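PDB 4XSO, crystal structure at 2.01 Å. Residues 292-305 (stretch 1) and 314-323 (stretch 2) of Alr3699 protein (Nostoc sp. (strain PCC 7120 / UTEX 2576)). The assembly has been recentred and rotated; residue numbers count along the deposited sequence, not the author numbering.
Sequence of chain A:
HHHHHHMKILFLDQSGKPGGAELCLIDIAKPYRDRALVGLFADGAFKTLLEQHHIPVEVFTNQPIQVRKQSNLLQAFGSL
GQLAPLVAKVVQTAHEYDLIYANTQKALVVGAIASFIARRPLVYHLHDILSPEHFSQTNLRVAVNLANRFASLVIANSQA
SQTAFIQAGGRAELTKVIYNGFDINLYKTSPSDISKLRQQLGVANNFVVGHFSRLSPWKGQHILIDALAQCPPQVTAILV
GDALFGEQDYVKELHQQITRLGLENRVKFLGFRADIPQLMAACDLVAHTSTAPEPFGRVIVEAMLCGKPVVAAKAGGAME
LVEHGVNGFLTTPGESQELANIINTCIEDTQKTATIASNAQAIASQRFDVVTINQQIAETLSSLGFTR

Stretch 1 (292-305) APEPFGRVIVEAML
Stretch 2, residues 314-323: KAGGAMELVE

Stretch 1 runs as loop from Ala292 to Gly297, the N-cap, then as helix 298-305; stretch 2 advances alongside it in the same direction, pairing Pro293 with Gly316 (CA-CA 4.5 Å), Phe296 with Gly317 (4.4 Å) and Val301 with Leu321 (7.3 Å). Together they bury 474 Å².

Lys314 makes no contact with stretch 1. Ala315 (phi/psi -161/154) points its CB toward stretch 1, 4.0 Å from Pro293 CB, and opens a type II' turn ending at Ala318. Gly316 (53/-135) has a positive phi that favours glycine; an ideal CB there would lie 2.1 Å from Glu294 O. Gly316 CA approaches Glu294 O at 3.3 Å in a CA-H...O contact (136° at H).

Gly317 (-66/-26) supplies the one cross-stretch hydrogen bond: N to Glu294 O, 2.6 Å, nearly linear at 175°. Gly317 CA sits 3.4 Å from Pro295 O; an ideal CB would lie 2.3 Å from Pro295 O and 2.9 Å from Phe296 CA.

Around Ala318 to Leu321 the chain forms a weakly bonded helix. Ala318 CB meets Ile300 CD1 (3.8 Å; Ile300 chi1 m, chi2 t). Leu321 (m, t) points toward stretch 1 and is its main apolar anchor, with 109 Å² covered: these buried apolar groups pack in van der Waals contact, Leu321 CD1 lying 4.0 Å from Ile300 CB and 4.1 Å from Val301 CG2 (chi1 t), while Leu321 CD2 meets Phe296 CE2 (chi1 t, chi2 -85°) obliquely at 3.9 Å. Met304 CE reaches Leu321 O (3.5 Å). Val322 (chi1 t) adds CG2 against Ile300 CG2, 3.9 Å.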

ATOM      1  N   ALA A 292       3.321  32.016  11.633  1.00 43.56           N
ATOM      2  CA  ALA A 292       2.401  31.053  11.165  1.00 44.68           C
ATOM      3  C   ALA A 292       2.029  30.172  12.365  1.00 44.31           C
ATOM      4  O   ALA A 292       2.886  29.925  13.224  1.00 41.29           O
ATOM      5  CB  ALA A 292       3.044  30.226  10.048  1.00 52.37           C
ATOM      6  N   PRO A 293       0.755  29.729  12.426  1.00 42.63           N
ATOM      7  CA  PRO A 293       0.269  29.035  13.589  1.00 45.29           C
ATOM      8  C   PRO A 293       1.033  27.746  13.759  1.00 42.36           C
ATOM      9  O   PRO A 293       1.224  27.031  12.814  1.00 49.07           O
ATOM     10  CB  PRO A 293      -1.182  28.694  13.221  1.00 47.94           C
ATOM     11  CG  PRO A 293      -1.572  29.669  12.148  1.00 47.48           C
ATOM     12  CD  PRO A 293      -0.304  29.870  11.394  1.00 44.76           C
ATOM     13  N   GLU A 294       1.458  27.470  14.956  1.00 43.18           N
ATOM     14  CA  GLU A 294       2.184  26.277  15.276  1.00 42.84           C
ATOM     15  C   GLU A 294       1.295  25.349  16.131  1.00 43.09           C
ATOM     16  O   GLU A 294       0.433  25.801  16.926  1.00 37.94           O
ATOM     17  CB  GLU A 294       3.493  26.632  16.023  1.00 43.57           C
ATOM     18  CG  GLU A 294       4.519  27.404  15.142  1.00 47.25           C
ATOM     19  CD  GLU A 294       5.765  27.854  15.893  1.00 49.42           C
ATOM     20  OE1 GLU A 294       5.819  27.713  17.144  1.00 55.64           O
ATOM     21  OE2 GLU A 294       6.719  28.342  15.233  1.00 55.93           O
ATOM     22  N   PRO A 295       1.514  24.031  15.988  1.00 43.72           N
ATOM     23  CA  PRO A 295       0.638  23.083  16.681  1.00 44.65           C
ATOM     24  C   PRO A 295       0.822  23.021  18.208  1.00 40.45           C
ATOM     25  O   PRO A 295      -0.140  22.851  18.901  1.00 39.80           O
ATOM     26  CB  PRO A 295       0.971  21.741  16.032  1.00 44.67           C
ATOM     27  CG  PRO A 295       2.262  21.928  15.345  1.00 48.30           C
ATOM     28  CD  PRO A 295       2.376  23.378  15.000  1.00 45.67           C
ATOM     29  N   PHE A 296       2.041  23.249  18.675  1.00 35.77           N
ATOM     30  CA  PHE A 296       2.421  23.239  20.078  1.00 40.04           C
ATOM     31  C   PHE A 296       3.801  23.942  20.219  1.00 45.62           C
ATOM     32  O   PHE A 296       4.829  23.431  19.747  1.00 56.50           O
ATOM     33  CB  PHE A 296       2.684  21.790  20.512  1.00 37.22           C
ATOM     34  CG  PHE A 296       2.982  21.644  21.985  1.00 35.32           C
ATOM     35  CD1 PHE A 296       4.257  21.816  22.492  1.00 35.50           C
ATOM     36  CD2 PHE A 296       1.939  21.317  22.887  1.00 40.02           C
ATOM     37  CE1 PHE A 296       4.502  21.645  23.864  1.00 37.01           C
ATOM     38  CE2 PHE A 296       2.191  21.147  24.248  1.00 41.03           C
ATOM     39  CZ  PHE A 296       3.466  21.322  24.721  1.00 37.92           C
ATOM     40  N   GLY A 297       3.909  25.059  20.855  1.00 48.42           N
ATOM     41  CA  GLY A 297       5.263  25.646  20.902  1.00 43.97           C
ATOM     42  C   GLY A 297       6.124  25.062  22.012  1.00 39.35           C
ATOM     43  O   GLY A 297       5.942  25.464  23.182  1.00 34.58           O
ATOM     44  N   ARG A 298       7.045  24.130  21.701  1.00 34.12           N
ATOM     45  CA  ARG A 298       7.878  23.530  22.780  1.00 35.81           C
ATOM     46  C   ARG A 298       8.587  24.655  23.551  1.00 33.68           C
ATOM     47  O   ARG A 298       8.647  24.691  24.782  1.00 32.86           O
ATOM     48  CB  ARG A 298       8.888  22.492  22.224  1.00 37.81           C
ATOM     49  CG  ARG A 298       8.204  21.220  21.681  1.00 39.64           C
ATOM     50  CD  ARG A 298       9.171  20.218  21.031  1.00 44.10           C
ATOM     51  NE  ARG A 298      10.182  19.710  21.957  1.00 39.56           N
ATOM     52  CZ  ARG A 298       9.971  18.778  22.899  1.00 46.54           C
ATOM     53  NH1 ARG A 298       8.811  18.134  23.006  1.00 47.45           N
ATOM     54  NH2 ARG A 298      10.953  18.440  23.731  1.00 51.31           N
ATOM     55  N   VAL A 299       9.069  25.657  22.827  1.00 30.41           N
ATOM     56  CA  VAL A 299       9.831  26.746  23.438  1.00 30.69           C
ATOM     57  C   VAL A 299       9.047  27.549  24.468  1.00 28.14           C
ATOM     58  O   VAL A 299       9.603  28.061  25.459  1.00 33.98           O
ATOM     59  CB  VAL A 299      10.349  27.721  22.336  1.00 35.13           C
ATOM     60  CG1 VAL A 299      10.833  29.012  22.919  1.00 39.94           C
ATOM     61  CG2 VAL A 299      11.479  27.025  21.582  1.00 43.27           C
ATOM     62  N   ILE A 300       7.770  27.683  24.221  1.00 30.98           N
ATOM     63  CA  ILE A 300       6.894  28.424  25.092  1.00 30.99           C
ATOM     64  C   ILE A 300       6.831  27.594  26.400  1.00 29.26           C
ATOM     65  O   ILE A 300       7.065  28.096  27.451  1.00 32.24           O
ATOM     66  CB  ILE A 300       5.510  28.556  24.486  1.00 30.68           C
ATOM     67  CG1 ILE A 300       5.570  29.401  23.194  1.00 37.06           C
ATOM     68  CG2 ILE A 300       4.544  29.161  25.497  1.00 33.58           C
ATOM     69  CD1 ILE A 300       4.226  29.403  22.432  1.00 33.66           C
ATOM     70  N   VAL A 301       6.494  26.337  26.317  1.00 31.26           N
ATOM     71  CA  VAL A 301       6.535  25.479  27.543  1.00 30.42           C
ATOM     72  C   VAL A 301       7.883  25.449  28.234  1.00 28.51           C
ATOM     73  O   VAL A 301       7.960  25.504  29.443  1.00 32.61           O
ATOM     74  CB  VAL A 301       6.056  24.050  27.249  1.00 28.02           C
ATOM     75  CG1 VAL A 301       6.136  23.176  28.529  1.00 28.03           C
ATOM     76  CG2 VAL A 301       4.645  24.093  26.747  1.00 31.01           C
ATOM     77  N   GLU A 302       8.966  25.429  27.480  1.00 31.84           N
ATOM     78  CA  GLU A 302      10.293  25.387  28.086  1.00 34.69           C
ATOM     79  C   GLU A 302      10.580  26.638  28.875  1.00 35.32           C
ATOM     80  O   GLU A 302      11.060  26.570  29.983  1.00 28.12           O
ATOM     81  CB  GLU A 302      11.370  25.118  27.040  1.00 33.03           C
ATOM     82  CG  GLU A 302      11.241  23.669  26.619  1.00 33.72           C
ATOM     83  CD  GLU A 302      12.215  23.252  25.554  1.00 45.41           C
ATOM     84  OE1 GLU A 302      12.295  23.963  24.529  1.00 43.63           O
ATOM     85  OE2 GLU A 302      12.832  22.176  25.740  1.00 41.15           O
ATOM     86  N   ALA A 303      10.170  27.763  28.317  1.00 30.35           N
ATOM     87  CA  ALA A 303      10.370  29.052  28.962  1.00 30.83           C
ATOM     88  C   ALA A 303       9.605  29.131  30.287  1.00 30.73           C
ATOM     89  O   ALA A 303      10.119  29.617  31.297  1.00 29.31           O
ATOM     90  CB  ALA A 303       9.930  30.135  27.993  1.00 33.13           C
ATOM     91  N   MET A 304       8.391  28.591  30.264  1.00 29.69           N
ATOM     92  CA  MET A 304       7.500  28.576  31.422  1.00 30.65           C
ATOM     93  C   MET A 304       8.136  27.690  32.516  1.00 29.06           C
ATOM     94  O   MET A 304       8.216  28.065  33.678  1.00 33.31           O
ATOM     95  CB  MET A 304       6.118  28.058  31.004  1.00 33.88           C
ATOM     96  CG  MET A 304       5.337  28.992  30.067  1.00 31.13           C
ATOM     97  SD  MET A 304       3.720  28.332  29.504  1.00 25.41           S
ATOM     98  CE  MET A 304       2.855  29.204  30.694  1.00 36.37           C
ATOM     99  N   LEU A 305       8.607  26.525  32.140  1.00 28.51           N
ATOM    100  CA  LEU A 305       9.239  25.613  33.106  1.00 29.49           C
ATOM    101  C   LEU A 305      10.487  26.223  33.639  1.00 31.41           C
ATOM    102  O   LEU A 305      10.928  25.853  34.750  1.00 29.70           O
ATOM    103  CB  LEU A 305       9.560  24.283  32.417  1.00 28.32           C
ATOM    104  CG  LEU A 305       8.372  23.397  32.127  1.00 28.10           C
ATOM    105  CD1 LEU A 305       8.782  22.289  31.176  1.00 30.97           C
ATOM    106  CD2 LEU A 305       7.830  22.829  33.396  1.00 31.73           C
ATOM    107  N   LYS A 314      -0.210  34.889  19.251  1.00 35.89           N
ATOM    108  CA  LYS A 314      -1.536  34.355  19.491  1.00 39.90           C
ATOM    109  C   LYS A 314      -2.112  33.631  18.266  1.00 41.22           C
ATOM    110  O   LYS A 314      -2.930  34.196  17.503  1.00 41.88           O
ATOM    111  CB  LYS A 314      -2.461  35.470  19.930  1.00 39.96           C
ATOM    112  CG  LYS A 314      -3.756  34.982  20.517  1.00 47.61           C
ATOM    113  CD  LYS A 314      -4.718  36.095  20.934  1.00 54.16           C
ATOM    114  CE  LYS A 314      -6.126  35.519  21.138  1.00 62.11           C
ATOM    115  NZ  LYS A 314      -6.746  35.962  22.417  1.00 71.55           N
ATOM    116  N   ALA A 315      -1.664  32.388  18.102  1.00 44.59           N
ATOM    117  CA  ALA A 315      -2.079  31.467  17.044  1.00 44.07           C
ATOM    118  C   ALA A 315      -1.753  29.993  17.411  1.00 44.77           C
ATOM    119  O   ALA A 315      -0.842  29.713  18.241  1.00 39.12           O
ATOM    120  CB  ALA A 315      -1.401  31.837  15.734  1.00 45.35           C
ATOM    121  N   GLY A 316      -2.528  29.067  16.828  1.00 36.05           N
ATOM    122  CA  GLY A 316      -2.307  27.644  17.008  1.00 38.70           C
ATOM    123  C   GLY A 316      -2.229  27.229  18.451  1.00 38.95           C
ATOM    124  O   GLY A 316      -2.981  27.692  19.246  1.00 40.78           O
ATOM    125  N   GLY A 317      -1.259  26.400  18.790  1.00 41.50           N
ATOM    126  CA  GLY A 317      -1.169  25.823  20.109  1.00 41.29           C
ATOM    127  C   GLY A 317      -0.903  26.814  21.223  1.00 44.01           C
ATOM    128  O   GLY A 317      -1.328  26.553  22.376  1.00 38.60           O
ATOM    129  N   ALA A 318      -0.257  27.953  20.889  1.00 38.64           N
ATOM    130  CA  ALA A 318       0.142  28.969  21.891  1.00 41.19           C
ATOM    131  C   ALA A 318      -1.009  29.433  22.752  1.00 44.34           C
ATOM    132  O   ALA A 318      -0.888  29.639  23.971  1.00 37.53           O
ATOM    133  CB  ALA A 318       0.771  30.187  21.198  1.00 45.45           C
ATOM    134  N   MET A 319      -2.166  29.594  22.127  1.00 40.18           N
ATOM    135  CA  MET A 319      -3.342  30.054  22.870  1.00 40.15           C
ATOM    136  C   MET A 319      -3.749  29.049  23.964  1.00 39.68           C
ATOM    137  O   MET A 319      -4.371  29.433  24.921  1.00 34.00           O
ATOM    138  CB  MET A 319      -4.522  30.339  21.910  1.00 39.91           C
ATOM    139  CG  MET A 319      -4.104  30.864  20.543  1.00 48.05           C
ATOM    140  SD  MET A 319      -5.482  31.598  19.613  1.00 41.97           S
ATOM    141  CE  MET A 319      -6.009  30.287  18.544  1.00 48.46           C
ATOM    142  N   GLU A 320      -3.367  27.770  23.882  1.00 34.81           N
ATOM    143  CA  GLU A 320      -3.808  26.794  24.907  1.00 33.83           C
ATOM    144  C   GLU A 320      -2.758  26.697  26.003  1.00 37.08           C
ATOM    145  O   GLU A 320      -3.017  26.117  27.062  1.00 33.51           O
ATOM    146  CB  GLU A 320      -3.881  25.382  24.315  1.00 37.46           C
ATOM    147  CG  GLU A 320      -4.917  25.183  23.261  1.00 39.97           C
ATOM    148  CD  GLU A 320      -4.579  23.981  22.372  1.00 38.38           C
ATOM    149  OE1 GLU A 320      -4.473  22.855  22.925  1.00 39.68           O
ATOM    150  OE2 GLU A 320      -4.471  24.177  21.138  1.00 40.33           O
ATOM    151  N   LEU A 321      -1.562  27.188  25.686  1.00 36.66           N
ATOM    152  CA  LEU A 321      -0.452  27.180  26.585  1.00 36.56           C
ATOM    153  C   LEU A 321      -0.430  28.340  27.564  1.00 37.54           C
ATOM    154  O   LEU A 321       0.133  28.217  28.684  1.00 32.50           O
ATOM    155  CB  LEU A 321       0.850  27.153  25.801  1.00 35.67           C
ATOM    156  CG  LEU A 321       0.974  26.057  24.716  1.00 34.65           C
ATOM    157  CD1 LEU A 321       2.321  26.115  24.033  1.00 34.14           C
ATOM    158  CD2 LEU A 321       0.774  24.675  25.314  1.00 37.09           C
ATOM    159  N   VAL A 322      -0.935  29.491  27.132  1.00 32.24           N
ATOM    160  CA  VAL A 322      -0.713  30.734  27.888  1.00 35.16           C
ATOM    161  C   VAL A 322      -2.024  31.368  28.172  1.00 35.26           C
ATOM    162  O   VAL A 322      -2.791  31.491  27.267  1.00 36.21           O
ATOM    163  CB  VAL A 322       0.111  31.790  27.086  1.00 41.73           C
ATOM    164  CG1 VAL A 322       0.136  33.110  27.830  1.00 37.17           C
ATOM    165  CG2 VAL A 322       1.539  31.352  26.774  1.00 42.80           C
ATOM    166  N   GLU A 323      -2.290  31.779  29.415  1.00 37.64           N
ATOM    167  CA  GLU A 323      -3.422  32.714  29.655  1.00 40.12           C
ATOM    168  C   GLU A 323      -2.807  34.058  29.908  1.00 32.54           C
ATOM    169  O   GLU A 323      -1.967  34.198  30.816  1.00 28.46           O
ATOM    170  CB  GLU A 323      -4.320  32.339  30.827  1.00 46.08           C
ATOM    171  CG  GLU A 323      -5.409  31.349  30.494  1.00 59.45           C
ATOM    172  CD  GLU A 323      -6.623  32.003  29.845  1.00 64.56           C
ATOM    173  OE1 GLU A 323      -6.707  33.270  29.770  1.00 62.89           O
ATOM    174  OE2 GLU A 323      -7.496  31.222  29.410  1.00 65.57           O
TER